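Local coordinates for tylactone synthase starter module and modules 1 & 2 (Streptomyces fradiae, PDB 2Z5L), which probably reduces the 3-keto group of a growing polyketide chain with NADPH, as the first ketoreductase of tylosin biosynthesis, at residues Ala151-Pro154 against Gly155-Pro158. Residues are numbered along the deposited sequence; the frame is centred on the assembly and turned at random.
Sequences AVVP and GETP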
# COMPACT_ATOMS: atom_id res chain seq x y z
N ALA A 151 -7.56 9.03 4.43
CA ALA A 151 -7.83 10.24 5.21
C ALA A 151 -7.62 11.48 4.34
O ALA A 151 -6.49 11.83 4.01
CB ALA A 151 -6.91 10.29 6.41
N VAL A 152 -8.72 12.14 3.96
CA VAL A 152 -8.66 13.33 3.12
C VAL A 152 -8.83 14.64 3.90
O VAL A 152 -8.25 15.66 3.55
CB VAL A 152 -9.74 13.30 2.02
CG1 VAL A 152 -9.63 14.54 1.14
CG2 VAL A 152 -9.61 12.03 1.19
N VAL A 153 -9.64 14.59 4.96
CA VAL A 153 -9.91 15.76 5.80
C VAL A 153 -9.39 15.52 7.22
O VAL A 153 -9.29 14.38 7.68
CB VAL A 153 -11.44 16.06 5.85
CG1 VAL A 153 -11.98 16.28 4.44
CG2 VAL A 153 -12.19 14.92 6.53
N PRO A 154 -9.06 16.61 7.94
CA PRO A 154 -8.55 16.52 9.32
C PRO A 154 -9.45 15.73 10.26
O PRO A 154 -10.66 15.93 10.29
CB PRO A 154 -8.40 17.98 9.73
CG PRO A 154 -8.08 18.66 8.44
CD PRO A 154 -9.07 18.01 7.49
N GLY A 155 -8.85 14.83 11.03
CA GLY A 155 -9.62 14.03 11.97
C GLY A 155 -9.78 12.57 11.56
O GLY A 155 -9.57 11.66 12.37
N GLU A 156 -10.15 12.34 10.30
CA GLU A 156 -10.34 10.99 9.80
C GLU A 156 -9.01 10.31 9.52
O GLU A 156 -8.04 10.95 9.11
CB GLU A 156 -11.21 10.99 8.52
CG GLU A 156 -10.49 11.43 7.26
CD GLU A 156 -11.43 11.72 6.09
OE1 GLU A 156 -10.95 11.81 4.94
OE2 GLU A 156 -12.65 11.86 6.31
N THR A 157 -8.97 9.01 9.76
CA THR A 157 -7.76 8.23 9.55
C THR A 157 -8.07 7.06 8.63
O THR A 157 -9.24 6.65 8.51
CB THR A 157 -7.22 7.70 10.88
OG1 THR A 157 -8.18 6.79 11.45
CG2 THR A 157 -6.99 8.85 11.85
N PRO A 158 -7.05 6.52 7.96
CA PRO A 158 -7.21 5.38 7.05
C PRO A 158 -7.32 4.05 7.79
O PRO A 158 -6.44 3.70 8.58
CB PRO A 158 -5.95 5.46 6.20
CG PRO A 158 -4.93 5.97 7.18
CD PRO A 158 -5.67 7.06 7.91
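E156 folds its carboxylate back onto the backbone of V152 and V153. OE1 of E156 accepts V152 N at 2.5 Å, a very short hydrogen bond whose exact length deserves caution. OE1 of E156 also accepts V153 N at 3.1 Å, and this donor comes from above the carboxylate plane, 71° out of it. One oxygen thus bridges two successive amides. CG of E156 sits between its own N and carbonyl carbon (chi1 76°), and the chain is extended beyond it. This carries the acid across the bend, and CG of E156 passes 3.2 Å from V153 O. The carboxylate also presses on V153, with OE2 of E156 only 3.1 Å from CG2 of V153. A151 closes the other end of the tight part. CB of A151 makes a tight contact with E156 O at 3.0 Å and packs on CD of P158 at 3.8 Å.

The tip of the bend is looser and open to solvent. V153 to E156 form a distorted beta turn, nearest to type II, with P154 and G155 at its corners. Its bond, E156 N to V153 O, is weak at 3.4 Å. G155 has a positive phi of 108°, a backbone shape that calls for glycine.

The bend lies in the connection from strand 140-147 to helix 160-175. R236, at the end of strand 232-236, makes a salt bridge to OE1 of E156 and probably helps keep the acid ionised. A151 and P158 rest on helix 402-419, where NH1 of R417 hydrogen-bonds to P158 O. The bend therefore joins the N-terminal part of the chain, probably the structural subdomain of this type of ketoreductase, to a helix of the KR domain.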